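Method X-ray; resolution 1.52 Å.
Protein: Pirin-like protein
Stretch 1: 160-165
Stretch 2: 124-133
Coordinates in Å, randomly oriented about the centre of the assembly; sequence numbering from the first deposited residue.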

# COMPACT_ATOMS: atom_id res chain seq x y z
N PRO A 160 4.16 -4.56 14.19
CA PRO A 160 4.79 -5.87 14.38
C PRO A 160 4.73 -6.77 13.15
O PRO A 160 5.28 -7.87 13.16
CB PRO A 160 3.96 -6.47 15.52
CG PRO A 160 2.64 -5.93 15.32
CD PRO A 160 2.81 -4.51 14.78
N THR A 161 4.08 -6.28 12.09
CA THR A 161 3.94 -7.00 10.85
C THR A 161 5.27 -7.60 10.39
O THR A 161 6.28 -6.91 10.37
CB THR A 161 3.42 -6.03 9.79
OG1 THR A 161 2.23 -5.42 10.28
CG2 THR A 161 3.13 -6.74 8.46
N LYS A 162 5.25 -8.88 10.07
CA LYS A 162 6.46 -9.56 9.59
C LYS A 162 6.75 -9.16 8.15
O LYS A 162 5.84 -9.14 7.30
CB LYS A 162 6.31 -11.07 9.71
CG LYS A 162 6.00 -11.57 11.11
CD LYS A 162 5.67 -13.06 11.09
CE LYS A 162 5.63 -13.64 12.49
NZ LYS A 162 5.40 -15.11 12.42
N ASN A 163 8.00 -8.81 7.89
CA ASN A 163 8.43 -8.42 6.55
C ASN A 163 9.57 -9.32 6.11
O ASN A 163 10.39 -9.76 6.93
CB ASN A 163 8.95 -6.97 6.53
CG ASN A 163 7.85 -5.89 6.47
OD1 ASN A 163 8.17 -4.70 6.45
ND2 ASN A 163 6.58 -6.28 6.42
N ILE A 164 9.63 -9.55 4.81
CA ILE A 164 10.83 -10.07 4.17
C ILE A 164 11.56 -8.85 3.58
O ILE A 164 12.56 -8.40 4.15
CB ILE A 164 10.48 -11.18 3.15
CG1 ILE A 164 9.97 -12.42 3.91
CG2 ILE A 164 11.68 -11.54 2.31
CD1 ILE A 164 9.23 -13.41 3.09
N VAL A 165 11.06 -8.28 2.48
CA VAL A 165 11.53 -6.97 2.05
C VAL A 165 10.98 -5.95 3.05
O VAL A 165 9.76 -5.91 3.27
CB VAL A 165 11.03 -6.61 0.62
CG1 VAL A 165 11.24 -5.13 0.31
CG2 VAL A 165 11.73 -7.46 -0.43
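Stretch 2 (124-133) MTEPRYQNLR

A single glutamine side chain can stand in for a neighbouring strand, and here the amide of Gln 130 does so, engaging both backbone polar groups of one residue, Lys 162. The backbone N of Lys 162 donates to OE1 of Gln 130 at 2.9 Å, while NE2 of Gln 130 donates to O of Lys 162 at 3.0 Å; both bonds are nearly straight. Stretch 1 forms no regular helix or strand; O of Lys 162 also accepts from ND2 of Asn 163, 3.1 Å away, so the glutamine is not its sole partner.

Stretch 2 is extended from Thr 125 onward, with a strand at 128-132, and runs roughly antiparallel to stretch 1, the end-to-end directions lying 157° apart. The backbones stay well separated, CA of Thr 161 being 7.6 Å from CA of Gln 130, so side chains bridge the gap. Alternation along the strand directs Arg 128, Gln 130 and Leu 132 toward stretch 1. CD2 of Leu 132 lies 3.7 Å from OG1 of Thr 161. Over one face of the Arg 128 guanidinium passes the Lys 162 chain, its CD 3.7 Å from NH1 of Arg 128. Two waters accept from NH2 of Arg 128 and donate onward to O of Lys 162 and O of Asn 163, respectively. Ahead of the strand, CG2 of Thr 125 packs 3.8 Å from CD1 of Ile 164.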

# COMPACT_ATOMS: atom_id res chain seq x y z
N MSE A 124 11.39 -18.95 -2.34
CA MSE A 124 10.90 -20.29 -2.00
C MSE A 124 10.51 -20.44 -0.54
O MSE A 124 10.35 -21.56 -0.05
CB MSE A 124 11.94 -21.35 -2.38
CG MSE A 124 12.20 -21.42 -3.87
SE MSE A 124 10.73 -22.25 -4.86
CE MSE A 124 11.08 -24.12 -4.42
N THR A 125 10.35 -19.31 0.15
CA THR A 125 9.96 -19.31 1.56
C THR A 125 8.56 -19.91 1.72
O THR A 125 7.78 -19.98 0.76
CB THR A 125 10.06 -17.87 2.18
OG1 THR A 125 10.02 -17.94 3.61
CG2 THR A 125 8.94 -16.98 1.69
N GLU A 126 8.26 -20.40 2.93
CA GLU A 126 6.93 -20.96 3.20
C GLU A 126 5.88 -19.87 3.04
O GLU A 126 6.12 -18.73 3.43
CB GLU A 126 6.86 -21.51 4.63
CG GLU A 126 7.68 -22.78 4.88
CD GLU A 126 7.09 -24.02 4.24
OE1 GLU A 126 5.85 -24.08 4.05
OE2 GLU A 126 7.86 -24.96 3.94
N PRO A 127 4.71 -20.22 2.46
CA PRO A 127 3.63 -19.23 2.44
C PRO A 127 3.18 -18.87 3.85
O PRO A 127 3.25 -19.69 4.77
CB PRO A 127 2.50 -19.92 1.66
CG PRO A 127 2.86 -21.37 1.62
CD PRO A 127 4.33 -21.49 1.81
N ARG A 128 2.71 -17.63 4.01
CA ARG A 128 2.31 -17.11 5.31
C ARG A 128 1.23 -16.06 5.08
O ARG A 128 1.26 -15.34 4.07
CB ARG A 128 3.54 -16.52 6.03
CG ARG A 128 3.32 -15.61 7.24
CD ARG A 128 4.67 -15.18 7.81
NE ARG A 128 5.43 -14.20 7.01
CZ ARG A 128 6.72 -13.91 7.23
NH1 ARG A 128 7.37 -14.55 8.19
NH2 ARG A 128 7.37 -13.01 6.50
N TYR A 129 0.29 -15.98 6.00
CA TYR A 129 -0.80 -15.02 5.93
C TYR A 129 -0.86 -14.24 7.23
O TYR A 129 -0.78 -14.81 8.32
CB TYR A 129 -2.13 -15.74 5.69
CG TYR A 129 -3.32 -14.81 5.66
CD1 TYR A 129 -3.58 -14.01 4.54
CD2 TYR A 129 -4.18 -14.71 6.76
CE1 TYR A 129 -4.65 -13.15 4.52
CE2 TYR A 129 -5.27 -13.84 6.75
CZ TYR A 129 -5.50 -13.07 5.62
OH TYR A 129 -6.58 -12.21 5.59
N GLN A 130 -0.96 -12.92 7.10
CA GLN A 130 -1.15 -12.03 8.25
C GLN A 130 -2.40 -11.19 8.04
O GLN A 130 -2.53 -10.50 7.03
CB GLN A 130 0.05 -11.11 8.43
CG GLN A 130 1.37 -11.82 8.51
CD GLN A 130 2.51 -10.84 8.60
OE1 GLN A 130 2.72 -10.20 9.64
NE2 GLN A 130 3.27 -10.72 7.52
N ASN A 131 -3.31 -11.27 9.00
CA ASN A 131 -4.52 -10.45 9.01
C ASN A 131 -4.26 -9.23 9.90
O ASN A 131 -4.01 -9.37 11.10
CB ASN A 131 -5.71 -11.27 9.50
CG ASN A 131 -7.03 -10.59 9.28
OD1 ASN A 131 -7.44 -9.74 10.06
ND2 ASN A 131 -7.71 -10.95 8.19
N LEU A 132 -4.29 -8.05 9.31
CA LEU A 132 -3.88 -6.83 9.99
C LEU A 132 -5.06 -5.90 10.21
O LEU A 132 -5.34 -5.03 9.40
CB LEU A 132 -2.77 -6.12 9.19
CG LEU A 132 -1.55 -6.97 8.84
CD1 LEU A 132 -0.59 -6.20 7.92
CD2 LEU A 132 -0.83 -7.47 10.10
N ARG A 133 -5.78 -6.11 11.30
CA ARG A 133 -6.93 -5.30 11.61
C ARG A 133 -6.49 -3.89 11.96
O ARG A 133 -5.55 -3.68 12.72
CB ARG A 133 -7.72 -5.90 12.77
CG ARG A 133 -8.24 -7.29 12.48
CD ARG A 133 -9.28 -7.29 11.38
NE ARG A 133 -9.89 -8.61 11.26
CZ ARG A 133 -11.00 -8.88 10.59
NH1 ARG A 133 -11.66 -7.93 9.95
NH2 ARG A 133 -11.46 -10.13 10.57
O HOH W 1 6.25 -10.93 5.17
O HOH W 2 9.84 -12.22 8.38